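Local coordinates for protein flavin adenine dinucleotide synthase (Saccharomyces cerevisiae, PDB 2WSI) that catalyses the transfer of the adenylyl group of ATP to flavin mononucleotide, forming the coenzyme FAD and releasing diphosphate, at residues S16-D21 with S29-I34; I56-N61 with A160-I165; E173-I178 with R190-L195. All blocks are in the same frame, centred on the assembly; numbering follows the deposited sequence.

In the fold
From the N terminus, the chain first closes contact 1, where helix 3-18 and helix 25-45 form a helical hairpin joined by the short connection 19-24. Helix 25-45 then leads to strand 56-59, which opens contact 2; about a hundred residues later strand 160-162 comes back beside it, in parallel, in the middle of the sheet. Contact 3 follows, closing a short loop between residues 173-178 and 190-195 on the antiparallel side. The three follow in series, none enclosing or crossing another. Contacts 2 and 3 touch through neighbouring strands 160-162 and 189-191, Ile163 N lying 2.9 Å from Leu191 O, and both reach FAD. Contact 1 lies apart, its centre about 23 Å from that of contact 2.

Contact 1. Residues S16-D21 with S29-I34; sequences SYLHID and STQEAI
Leu18 and Gln31 bring the two backbones nearest, CA to CA 5.6 Å, in a helical hairpin where the end of helix 3-18 and the loop after it face helix 25-45. Gln31 bridges both parts with its amide nitrogen. NE2 gives one hydrogen bond to Tyr17 O, nearly straight at 177° and in the amide plane of Gln31, and a second, of 2.9 Å, to a lone pair of Ile20 O. Tyr17 O also accepts from Ile20 N, so the turn is held from within and from across. An alanine at Gln31 would probably leave Ile20 O without this donor and the turn after helix 3-18 less firmly tied to helix 25-45. Chi1 (-167°) sets Tyr17 CG anti to the backbone N. The ring meets Gln31 CG at an edge, 3.7 Å from CE2, its plane 84° from the amide. Thr30 crosses the tyrosine at about a right angle, its CG2 3.5 Å from Tyr17 CZ, while Tyr17 OH is hydrogen-bonded to Ser204 of helix 199-209. Apolar contact continues at Leu18, whose CD2 lies 3.7 Å from Ile34 CG2, and Ile34 CD1 approaches Tyr17 CD2 to 3.5 Å.

Contact 2. Residues I56-N61 with A160-I165; sequences ISFSYN and AIVIGI. With FAD (flavin-adenine dinucleotide), chain C.
The central parallel strands of the PAPS reductase-like nucleotide-binding domain, 56-59 and 160-162, pair here and lead into the FAD pocket. Residues Ile56, Ser57 and Phe58 stand opposite Ala160, Ile161 and Val162, the short axes 31° apart. Ser57 N binds Ala160 O, Val162 N returns to Ser57 O at 2.9 Å, and Ser59 N continues to Val162 O. On the face carrying Ile56 and Phe58, Val162 reaches both: its CG2 is 3.5 Å from Ile56 CG2, a tight carbon pair, and its CG1 is 3.6 Å from Phe58 CE1. Helix 64-87 packs on that side through Leu69 and Tyr73. Ser59 OG, set between its own backbone N and carbonyl carbon (chi1 59°), gives a second hydrogen bond to Val162 O, 2.6 Å long, with the donor tilted 21° from the carbonyl plane, so two donors of one residue grip that oxygen. At the C-terminal end of strand 56-59 and in the residues after Val162, backbone atoms hold the adenosine ribose. FAD O2B donates to Ser59 O at 2.9 Å and accepts from Gly164 N. Ile163 CD1 lies 3.5 Å from FAD C7 on the flavin.

Contact 3. Residues E173-I178 with R190-L195; sequences EALKPI and RLQPLL. With FAD (flavin-adenine dinucleotide), chain C.
Leu175 and Leu195 form the tightly packed part of this contact, crossing at about a right angle with Leu175 CD1 3.6 Å from Leu195 CD2. The other methyl of Leu195, CD1, comes up to the peptide of Lys176, 3.4 Å from its carbonyl carbon, and Ile165 packs against both leucines. Beside them, Gln192 N donates to Pro177 O at 2.9 Å (N-H...O angle 166°). The pairing is looser toward Ile178, where Ile178 CG1 and Leu191 CD2 are 4.4 Å apart, although Ile45 of helix 25-45 touches both side chains. The exposed Lys176, whose CB points away from residues 190-195, marks the solvent side. At the flavin end, Arg190 is bent at chi3 (-85°), which sets NE off the line of the chain; FAD O4 lies over the centre of its guanidinium, 3.4 Å above the plane, and NH1 is 3.3 Å from FAD C4. NH2 is hydrogen-bonded to Arg180 O, with a long, weak ion pair to Asp182 besides. Ile178 and Leu191, a non-hydrogen-bonded pair, belong to the antiparallel edge of the mixed sheet; the rest is adjoining loop and turn, and Arg190 on strand 189-191 reaches the FAD site.

Contact 1. Residues S16-D21 with S29-I34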
loop_
_atom_site.group_PDB
_atom_site.type_symbol
_atom_site.label_atom_id
_atom_site.label_comp_id
_atom_site.label_asym_id
_atom_site.label_seq_id
_atom_site.Cartn_x
_atom_site.Cartn_y
_atom_site.Cartn_z
ATOM N N SER A 16 -0.573 12.956 -12.608
ATOM C CA SER A 16 0.464 12.722 -13.579
ATOM C C SER A 16 0.341 11.313 -14.195
ATOM O O SER A 16 0.468 11.142 -15.415
ATOM C CB SER A 16 1.823 12.933 -12.920
ATOM O OG SER A 16 2.867 12.669 -13.826
ATOM N N TYR A 17 0.067 10.303 -13.369
ATOM C CA TYR A 17 -0.085 8.954 -13.897
ATOM C C TYR A 17 -1.284 8.920 -14.836
ATOM O O TYR A 17 -1.244 8.264 -15.889
ATOM C CB TYR A 17 -0.290 7.909 -12.786
ATOM C CG TYR A 17 -0.140 6.493 -13.313
ATOM C CD1 TYR A 17 1.056 5.779 -13.153
ATOM C CD2 TYR A 17 -1.194 5.880 -13.995
ATOM C CE1 TYR A 17 1.173 4.460 -13.649
ATOM C CE2 TYR A 17 -1.088 4.620 -14.494
ATOM C CZ TYR A 17 0.086 3.914 -14.348
ATOM O OH TYR A 17 0.112 2.660 -14.871
ATOM N N LEU A 18 -2.352 9.619 -14.460
ATOM C CA LEU A 18 -3.591 9.575 -15.239
ATOM C C LEU A 18 -3.402 10.322 -16.561
ATOM O O LEU A 18 -4.232 10.218 -17.448
ATOM C CB LEU A 18 -4.780 10.196 -14.474
ATOM C CG LEU A 18 -5.370 9.431 -13.282
ATOM C CD1 LEU A 18 -6.553 10.179 -12.623
ATOM C CD2 LEU A 18 -5.803 8.050 -13.725
ATOM N N HIS A 19 -2.330 11.097 -16.677
ATOM C CA HIS A 19 -2.048 11.808 -17.915
ATOM C C HIS A 19 -0.999 11.102 -18.774
ATOM O O HIS A 19 -0.579 11.631 -19.807
ATOM C CB HIS A 19 -1.586 13.234 -17.612
ATOM C CG HIS A 19 -2.704 14.168 -17.266
ATOM N ND1 HIS A 19 -3.107 15.186 -18.104
ATOM C CD2 HIS A 19 -3.513 14.232 -16.180
ATOM C CE1 HIS A 19 -4.111 15.842 -17.548
ATOM N NE2 HIS A 19 -4.376 15.284 -16.379
ATOM N N ILE A 20 -0.539 9.927 -18.347
ATOM C CA ILE A 20 0.363 9.159 -19.196
ATOM C C ILE A 20 -0.336 8.778 -20.507
ATOM O O ILE A 20 -1.413 8.155 -20.514
ATOM C CB ILE A 20 0.851 7.869 -18.543
ATOM C CG1 ILE A 20 1.709 8.182 -17.313
ATOM C CG2 ILE A 20 1.679 7.073 -19.553
ATOM C CD1 ILE A 20 1.924 6.961 -16.410
ATOM N N ASP A 21 0.302 9.135 -21.615
ATOM C CA ASP A 21 -0.238 8.843 -22.937
ATOM C C ASP A 21 0.725 7.900 -23.652
ATOM O O ASP A 21 1.457 8.305 -24.549
ATOM C CB ASP A 21 -0.415 10.143 -23.721
ATOM C CG ASP A 21 -0.983 9.923 -25.099
ATOM O OD1 ASP A 21 -1.483 8.807 -25.384
ATOM O OD2 ASP A 21 -0.929 10.876 -25.904
ATOM N N SER A 29 -4.808 -0.040 -18.132
ATOM C CA SER A 29 -5.460 -0.812 -17.087
ATOM C C SER A 29 -5.307 -0.130 -15.713
ATOM O O SER A 29 -6.229 -0.108 -14.907
ATOM C CB SER A 29 -4.815 -2.182 -17.013
ATOM O OG SER A 29 -5.269 -2.864 -15.885
ATOM N N THR A 30 -4.121 0.389 -15.457
ATOM C CA THR A 30 -3.816 0.998 -14.155
ATOM C C THR A 30 -4.510 2.356 -14.020
ATOM O O THR A 30 -4.944 2.740 -12.940
ATOM C CB THR A 30 -2.308 1.123 -13.972
ATOM O OG1 THR A 30 -1.700 -0.178 -14.108
ATOM C CG2 THR A 30 -1.967 1.724 -12.552
ATOM N N GLN A 31 -4.667 3.065 -15.128
ATOM C CA GLN A 31 -5.420 4.315 -15.114
ATOM C C GLN A 31 -6.861 4.039 -14.763
ATOM O O GLN A 31 -7.449 4.762 -13.964
ATOM C CB GLN A 31 -5.309 5.036 -16.457
ATOM C CG GLN A 31 -3.911 5.627 -16.676
ATOM C CD GLN A 31 -3.706 6.127 -18.102
ATOM O OE1 GLN A 31 -4.334 5.629 -19.039
ATOM N NE2 GLN A 31 -2.822 7.099 -18.268
ATOM N N GLU A 32 -7.422 2.971 -15.322
ATOM C CA GLU A 32 -8.772 2.581 -14.954
ATOM C C GLU A 32 -8.894 2.150 -13.482
ATOM O O GLU A 32 -9.897 2.461 -12.828
ATOM C CB GLU A 32 -9.275 1.425 -15.808
ATOM C CG GLU A 32 -10.647 0.939 -15.358
ATOM C CD GLU A 32 -11.161 -0.238 -16.180
ATOM O OE1 GLU A 32 -10.636 -1.362 -15.997
ATOM O OE2 GLU A 32 -12.097 -0.042 -16.998
ATOM N N ALA A 33 -7.931 1.379 -12.983
ATOM C CA ALA A 33 -7.992 0.950 -11.580
ATOM C C ALA A 33 -7.928 2.172 -10.639
ATOM O O ALA A 33 -8.566 2.198 -9.564
ATOM C CB ALA A 33 -6.865 -0.015 -11.282
ATOM N N ILE A 34 -7.130 3.158 -11.028
ATOM C CA ILE A 34 -7.025 4.406 -10.271
ATOM C C ILE A 34 -8.375 5.120 -10.245
ATOM O O ILE A 34 -8.870 5.534 -9.187
ATOM C CB ILE A 34 -5.958 5.335 -10.870
ATOM C CG1 ILE A 34 -4.549 4.800 -10.547
ATOM C CG2 ILE A 34 -6.055 6.754 -10.301
ATOM C CD1 ILE A 34 -3.463 5.489 -11.337
#

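Contact 2. Residues I56-N61 with A160-I165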
loop_
_atom_site.group_PDB
_atom_site.type_symbol
_atom_site.label_atom_id
_atom_site.label_comp_id
_atom_site.label_asym_id
_atom_site.label_seq_id
_atom_site.Cartn_x
_atom_site.Cartn_y
_atom_site.Cartn_z
ATOM N N ILE A 56 -12.504 7.351 10.511
ATOM C CA ILE A 56 -11.809 6.366 9.691
ATOM C C ILE A 56 -10.372 6.254 10.140
ATOM O O ILE A 56 -9.684 7.260 10.192
ATOM C CB ILE A 56 -11.755 6.781 8.214
ATOM C CG1 ILE A 56 -13.161 6.954 7.621
ATOM C CG2 ILE A 56 -11.048 5.703 7.389
ATOM C CD1 ILE A 56 -13.124 7.473 6.203
ATOM N N SER A 57 -9.900 5.030 10.383
ATOM C CA SER A 57 -8.479 4.801 10.533
ATOM C C SER A 57 -7.952 4.011 9.335
ATOM O O SER A 57 -8.633 3.141 8.809
ATOM C CB SER A 57 -8.193 3.995 11.780
ATOM O OG SER A 57 -6.802 3.928 11.961
ATOM N N PHE A 58 -6.748 4.334 8.907
ATOM C CA PHE A 58 -6.116 3.661 7.772
ATOM C C PHE A 58 -5.223 2.536 8.317
ATOM O O PHE A 58 -4.297 2.798 9.111
ATOM C CB PHE A 58 -5.272 4.690 6.995
ATOM C CG PHE A 58 -4.819 4.200 5.656
ATOM C CD1 PHE A 58 -5.476 4.598 4.514
ATOM C CD2 PHE A 58 -3.748 3.323 5.551
ATOM C CE1 PHE A 58 -5.088 4.116 3.256
ATOM C CE2 PHE A 58 -3.352 2.822 4.306
ATOM C CZ PHE A 58 -4.017 3.214 3.163
ATOM N N SER A 59 -5.498 1.277 7.944
ATOM C CA SER A 59 -4.598 0.194 8.372
ATOM C C SER A 59 -3.405 0.106 7.431
ATOM O O SER A 59 -3.530 -0.168 6.237
ATOM C CB SER A 59 -5.297 -1.173 8.528
ATOM O OG SER A 59 -5.894 -1.606 7.315
ATOM N N TYR A 60 -2.234 0.344 7.991
ATOM C CA TYR A 60 -1.026 0.466 7.194
ATOM C C TYR A 60 0.055 -0.460 7.761
ATOM O O TYR A 60 0.334 -0.426 8.962
ATOM C CB TYR A 60 -0.547 1.907 7.267
ATOM C CG TYR A 60 0.700 2.200 6.464
ATOM C CD1 TYR A 60 0.701 2.055 5.076
ATOM C CD2 TYR A 60 1.871 2.652 7.084
ATOM C CE1 TYR A 60 1.829 2.332 4.326
ATOM C CE2 TYR A 60 2.999 2.932 6.347
ATOM C CZ TYR A 60 2.976 2.768 4.955
ATOM O OH TYR A 60 4.060 3.044 4.160
ATOM N N ASN A 61 0.692 -1.246 6.898
ATOM C CA ASN A 61 1.762 -2.154 7.337
ATOM C C ASN A 61 3.012 -2.000 6.461
ATOM O O ASN A 61 3.932 -2.815 6.536
ATOM C CB ASN A 61 1.301 -3.618 7.325
ATOM C CG ASN A 61 0.940 -4.105 5.916
ATOM O OD1 ASN A 61 1.054 -3.369 4.934
ATOM N ND2 ASN A 61 0.496 -5.353 5.820
ATOM N N ALA A 160 -14.861 2.971 10.778
ATOM C CA ALA A 160 -14.448 2.290 9.529
ATOM C C ALA A 160 -12.918 2.240 9.465
ATOM O O ALA A 160 -12.250 3.095 10.044
ATOM C CB ALA A 160 -14.985 3.039 8.319
ATOM N N ILE A 161 -12.387 1.212 8.812
ATOM C CA ILE A 161 -10.965 1.039 8.648
ATOM C C ILE A 161 -10.640 0.743 7.184
ATOM O O ILE A 161 -11.262 -0.115 6.582
ATOM C CB ILE A 161 -10.475 -0.099 9.524
ATOM C CG1 ILE A 161 -10.942 0.204 10.956
ATOM C CG2 ILE A 161 -8.943 -0.236 9.415
ATOM C CD1 ILE A 161 -10.083 -0.340 12.046
ATOM N N VAL A 162 -9.676 1.478 6.636
ATOM C CA VAL A 162 -9.252 1.300 5.264
ATOM C C VAL A 162 -8.241 0.152 5.232
ATOM O O VAL A 162 -7.310 0.135 6.013
ATOM C CB VAL A 162 -8.563 2.578 4.717
ATOM C CG1 VAL A 162 -8.226 2.395 3.234
ATOM C CG2 VAL A 162 -9.440 3.844 4.933
ATOM N N ILE A 163 -8.397 -0.759 4.273
ATOM C CA ILE A 163 -7.646 -2.019 4.224
ATOM C C ILE A 163 -7.186 -2.215 2.781
ATOM O O ILE A 163 -8.022 -2.173 1.879
ATOM C CB ILE A 163 -8.578 -3.192 4.543
ATOM C CG1 ILE A 163 -9.199 -2.987 5.935
ATOM C CG2 ILE A 163 -7.847 -4.524 4.416
ATOM C CD1 ILE A 163 -10.334 -3.989 6.259
ATOM N N GLY A 164 -5.885 -2.427 2.569
ATOM C CA GLY A 164 -5.340 -2.506 1.217
ATOM C C GLY A 164 -5.421 -3.913 0.614
ATOM O O GLY A 164 -4.570 -4.310 -0.178
ATOM N N ILE A 165 -6.454 -4.651 0.979
ATOM C CA ILE A 165 -6.616 -6.028 0.529
ATOM C C ILE A 165 -6.941 -6.063 -0.968
ATOM O O ILE A 165 -7.590 -5.189 -1.486
ATOM C CB ILE A 165 -7.734 -6.714 1.338
ATOM C CG1 ILE A 165 -7.803 -8.224 1.057
ATOM C CG2 ILE A 165 -9.055 -6.029 1.073
ATOM C CD1 ILE A 165 -8.554 -9.004 2.175
HETATM P PA FAD C . -2.769 -9.063 4.388
HETATM O O1A FAD C . -1.328 -9.492 4.328
HETATM O O2A FAD C . -3.407 -9.492 5.682
HETATM O O5B FAD C . -2.984 -7.482 4.102
HETATM C C5B FAD C . -4.282 -7.029 3.762
HETATM C C4B FAD C . -4.460 -5.608 4.307
HETATM O O4B FAD C . -4.701 -5.662 5.689
HETATM C C3B FAD C . -3.204 -4.775 4.135
HETATM O O3B FAD C . -3.186 -4.113 2.896
HETATM C C2B FAD C . -3.315 -3.801 5.293
HETATM O O2B FAD C . -4.146 -2.713 4.947
HETATM C C1B FAD C . -3.996 -4.628 6.351
HETATM N N9A FAD C . -2.961 -5.231 7.206
HETATM C C8A FAD C . -2.388 -6.474 7.104
HETATM N N7A FAD C . -1.489 -6.625 8.114
HETATM C C5A FAD C . -1.480 -5.473 8.834
HETATM C C6A FAD C . -0.765 -5.064 9.941
HETATM N N6A FAD C . 0.136 -5.856 10.552
HETATM N N1A FAD C . -1.019 -3.824 10.452
HETATM C C2A FAD C . -1.949 -2.974 9.890
HETATM N N3A FAD C . -2.630 -3.371 8.762
HETATM C C4A FAD C . -2.410 -4.612 8.277
HETATM N N1 FAD C . -11.304 -11.464 7.656
HETATM C C2 FAD C . -12.558 -12.005 7.776
HETATM O O2 FAD C . -12.762 -13.174 7.446
HETATM N N3 FAD C . -13.591 -11.247 8.268
HETATM C C4 FAD C . -13.382 -9.940 8.653
HETATM O O4 FAD C . -14.359 -9.314 9.077
HETATM C C4X FAD C . -12.105 -9.383 8.535
HETATM N N5 FAD C . -11.846 -8.066 8.907
HETATM C C5X FAD C . -10.580 -7.531 8.774
HETATM C C6 FAD C . -10.309 -6.213 9.144
HETATM C C7 FAD C . -9.011 -5.708 9.028
HETATM C C7M FAD C . -8.685 -4.298 9.429
HETATM C C8 FAD C . -8.001 -6.518 8.525
HETATM C C8M FAD C . -6.609 -5.983 8.368
HETATM C C9 FAD C . -8.277 -7.820 8.149
HETATM C C9A FAD C . -9.551 -8.334 8.281
HETATM N N10 FAD C . -9.792 -9.643 7.915
HETATM C C10 FAD C . -11.070 -10.156 8.019
HETATM C "C1'" FAD C . -8.675 -10.480 7.352
HETATM C "C2'" FAD C . -8.588 -10.303 5.821
HETATM O "O2'" FAD C . -9.818 -10.495 5.162
HETATM C "C3'" FAD C . -7.546 -11.212 5.175
HETATM O "O3'" FAD C . -8.011 -12.540 5.199
HETATM C "C4'" FAD C . -6.219 -11.116 5.903
HETATM O "O4'" FAD C . -5.873 -9.762 6.104
HETATM C "C5'" FAD C . -5.110 -11.777 5.083
HETATM O "O5'" FAD C . -5.256 -11.408 3.724
HETATM P P FAD C . -3.968 -11.057 2.820
HETATM O O1P FAD C . -2.822 -11.963 3.206
HETATM O O2P FAD C . -4.340 -11.080 1.355
HETATM O O3P FAD C . -3.559 -9.540 3.095
#

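Contact 3. Residues E173-I178 with R190-L195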
loop_
_atom_site.group_PDB
_atom_site.type_symbol
_atom_site.label_atom_id
_atom_site.label_comp_id
_atom_site.label_asym_id
_atom_site.label_seq_id
_atom_site.Cartn_x
_atom_site.Cartn_y
_atom_site.Cartn_z
ATOM N N GLU A 173 -13.491 -15.173 -2.463
ATOM C CA GLU A 173 -13.309 -14.513 -1.172
ATOM C C GLU A 173 -14.563 -13.756 -0.749
ATOM O O GLU A 173 -14.850 -13.645 0.443
ATOM C CB GLU A 173 -12.118 -13.562 -1.250
ATOM C CG GLU A 173 -10.919 -14.203 -1.921
ATOM C CD GLU A 173 -9.902 -13.196 -2.427
ATOM O OE1 GLU A 173 -9.422 -13.360 -3.578
ATOM O OE2 GLU A 173 -9.576 -12.257 -1.669
ATOM N N ALA A 174 -15.311 -13.255 -1.728
ATOM C CA ALA A 174 -16.533 -12.514 -1.455
ATOM C C ALA A 174 -16.210 -11.229 -0.678
ATOM O O ALA A 174 -16.700 -10.998 0.428
ATOM C CB ALA A 174 -17.515 -13.374 -0.683
ATOM N N LEU A 175 -15.379 -10.399 -1.277
ATOM C CA LEU A 175 -15.018 -9.124 -0.680
ATOM C C LEU A 175 -15.772 -8.056 -1.454
ATOM O O LEU A 175 -15.993 -8.197 -2.656
ATOM C CB LEU A 175 -13.487 -8.901 -0.747
ATOM C CG LEU A 175 -12.610 -9.822 0.121
ATOM C CD1 LEU A 175 -11.107 -9.592 -0.130
ATOM C CD2 LEU A 175 -12.902 -9.662 1.589
ATOM N N LYS A 176 -16.159 -6.989 -0.762
ATOM C CA LYS A 176 -16.805 -5.838 -1.372
ATOM C C LYS A 176 -16.046 -4.567 -0.959
ATOM O O LYS A 176 -15.416 -4.549 0.100
ATOM C CB LYS A 176 -18.250 -5.728 -0.875
ATOM C CG LYS A 176 -19.146 -6.905 -1.276
ATOM C CD LYS A 176 -20.248 -7.164 -0.239
ATOM C CE LYS A 176 -21.013 -5.887 0.158
ATOM N NZ LYS A 176 -22.147 -5.613 -0.758
ATOM N N PRO A 177 -16.142 -3.501 -1.766
ATOM C CA PRO A 177 -15.484 -2.215 -1.450
ATOM C C PRO A 177 -15.972 -1.605 -0.132
ATOM O O PRO A 177 -15.197 -0.976 0.585
ATOM C CB PRO A 177 -15.893 -1.288 -2.602
ATOM C CG PRO A 177 -16.292 -2.250 -3.759
ATOM C CD PRO A 177 -16.774 -3.520 -3.101
ATOM N N ILE A 178 -17.254 -1.739 0.175
ATOM C CA ILE A 178 -17.730 -1.283 1.485
ATOM C C ILE A 178 -18.463 -2.463 2.119
ATOM O O ILE A 178 -19.459 -2.918 1.584
ATOM C CB ILE A 178 -18.629 -0.044 1.361
ATOM C CG1 ILE A 178 -17.847 1.127 0.722
ATOM C CG2 ILE A 178 -19.155 0.356 2.730
ATOM C CD1 ILE A 178 -18.678 2.413 0.577
ATOM N N ARG A 190 -15.475 -2.299 6.885
ATOM C CA ARG A 190 -14.272 -2.488 6.082
ATOM C C ARG A 190 -14.381 -1.648 4.806
ATOM O O ARG A 190 -15.390 -1.708 4.085
ATOM C CB ARG A 190 -14.091 -3.969 5.722
ATOM C CG ARG A 190 -13.935 -4.865 6.922
ATOM C CD ARG A 190 -13.669 -6.327 6.483
ATOM N NE ARG A 190 -14.920 -7.027 6.211
ATOM C CZ ARG A 190 -15.000 -8.284 5.784
ATOM N NH1 ARG A 190 -13.892 -8.986 5.584
ATOM N NH2 ARG A 190 -16.190 -8.845 5.578
ATOM N N LEU A 191 -13.337 -0.863 4.557
ATOM C CA LEU A 191 -13.231 -0.034 3.370
ATOM C C LEU A 191 -12.081 -0.625 2.548
ATOM O O LEU A 191 -10.920 -0.558 2.961
ATOM C CB LEU A 191 -12.901 1.423 3.752
ATOM C CG LEU A 191 -13.878 2.087 4.728
ATOM C CD1 LEU A 191 -13.450 3.552 4.998
ATOM C CD2 LEU A 191 -15.341 2.019 4.182
ATOM N N GLN A 192 -12.412 -1.170 1.384
ATOM C CA GLN A 192 -11.503 -2.033 0.620
ATOM C C GLN A 192 -11.516 -1.569 -0.846
ATOM O O GLN A 192 -11.965 -2.294 -1.741
ATOM C CB GLN A 192 -11.994 -3.499 0.748
ATOM C CG GLN A 192 -11.898 -3.997 2.188
ATOM C CD GLN A 192 -12.524 -5.363 2.439
ATOM O OE1 GLN A 192 -13.616 -5.692 1.940
ATOM N NE2 GLN A 192 -11.878 -6.131 3.274
ATOM N N PRO A 193 -11.041 -0.341 -1.093
ATOM C CA PRO A 193 -11.160 0.236 -2.435
ATOM C C PRO A 193 -10.064 -0.201 -3.410
ATOM O O PRO A 193 -10.111 0.242 -4.553
ATOM C CB PRO A 193 -11.053 1.751 -2.191
ATOM C CG PRO A 193 -10.564 1.913 -0.732
ATOM C CD PRO A 193 -10.356 0.558 -0.149
ATOM N N LEU A 194 -9.113 -1.025 -2.974
ATOM C CA LEU A 194 -8.062 -1.548 -3.851
ATOM C C LEU A 194 -8.410 -2.928 -4.412
ATOM O O LEU A 194 -7.581 -3.584 -5.046
ATOM C CB LEU A 194 -6.727 -1.643 -3.074
ATOM C CG LEU A 194 -5.481 -1.389 -3.926
ATOM C CD1 LEU A 194 -5.428 0.044 -4.371
ATOM C CD2 LEU A 194 -4.178 -1.749 -3.183
ATOM N N LEU A 195 -9.624 -3.397 -4.157
ATOM C CA LEU A 195 -9.925 -4.798 -4.407
ATOM C C LEU A 195 -9.721 -5.261 -5.855
ATOM O O LEU A 195 -9.427 -6.424 -6.077
ATOM C CB LEU A 195 -11.366 -5.127 -4.016
ATOM C CG LEU A 195 -11.602 -5.369 -2.530
ATOM C CD1 LEU A 195 -13.095 -5.625 -2.306
ATOM C CD2 LEU A 195 -10.733 -6.549 -2.009
HETATM P PA FAD C . -2.769 -9.063 4.388
HETATM O O1A FAD C . -1.328 -9.492 4.328
HETATM O O2A FAD C . -3.407 -9.492 5.682
HETATM O O5B FAD C . -2.984 -7.482 4.102
HETATM C C5B FAD C . -4.282 -7.029 3.762
HETATM C C4B FAD C . -4.460 -5.608 4.307
HETATM O O4B FAD C . -4.701 -5.662 5.689
HETATM C C3B FAD C . -3.204 -4.775 4.135
HETATM O O3B FAD C . -3.186 -4.113 2.896
HETATM C C2B FAD C . -3.315 -3.801 5.293
HETATM O O2B FAD C . -4.146 -2.713 4.947
HETATM C C1B FAD C . -3.996 -4.628 6.351
HETATM N N9A FAD C . -2.961 -5.231 7.206
HETATM C C8A FAD C . -2.388 -6.474 7.104
HETATM N N7A FAD C . -1.489 -6.625 8.114
HETATM C C5A FAD C . -1.480 -5.473 8.834
HETATM C C6A FAD C . -0.765 -5.064 9.941
HETATM N N6A FAD C . 0.136 -5.856 10.552
HETATM N N1A FAD C . -1.019 -3.824 10.452
HETATM C C2A FAD C . -1.949 -2.974 9.890
HETATM N N3A FAD C . -2.630 -3.371 8.762
HETATM C C4A FAD C . -2.410 -4.612 8.277
HETATM N N1 FAD C . -11.304 -11.464 7.656
HETATM C C2 FAD C . -12.558 -12.005 7.776
HETATM O O2 FAD C . -12.762 -13.174 7.446
HETATM N N3 FAD C . -13.591 -11.247 8.268
HETATM C C4 FAD C . -13.382 -9.940 8.653
HETATM O O4 FAD C . -14.359 -9.314 9.077
HETATM C C4X FAD C . -12.105 -9.383 8.535
HETATM N N5 FAD C . -11.846 -8.066 8.907
HETATM C C5X FAD C . -10.580 -7.531 8.774
HETATM C C6 FAD C . -10.309 -6.213 9.144
HETATM C C7 FAD C . -9.011 -5.708 9.028
HETATM C C7M FAD C . -8.685 -4.298 9.429
HETATM C C8 FAD C . -8.001 -6.518 8.525
HETATM C C8M FAD C . -6.609 -5.983 8.368
HETATM C C9 FAD C . -8.277 -7.820 8.149
HETATM C C9A FAD C . -9.551 -8.334 8.281
HETATM N N10 FAD C . -9.792 -9.643 7.915
HETATM C C10 FAD C . -11.070 -10.156 8.019
HETATM C "C1'" FAD C . -8.675 -10.480 7.352
HETATM C "C2'" FAD C . -8.588 -10.303 5.821
HETATM O "O2'" FAD C . -9.818 -10.495 5.162
HETATM C "C3'" FAD C . -7.546 -11.212 5.175
HETATM O "O3'" FAD C . -8.011 -12.540 5.199
HETATM C "C4'" FAD C . -6.219 -11.116 5.903
HETATM O "O4'" FAD C . -5.873 -9.762 6.104
HETATM C "C5'" FAD C . -5.110 -11.777 5.083
HETATM O "O5'" FAD C . -5.256 -11.408 3.724
HETATM P P FAD C . -3.968 -11.057 2.820
HETATM O O1P FAD C . -2.822 -11.963 3.206
HETATM O O2P FAD C . -4.340 -11.080 1.355
HETATM O O3P FAD C . -3.559 -9.540 3.095
#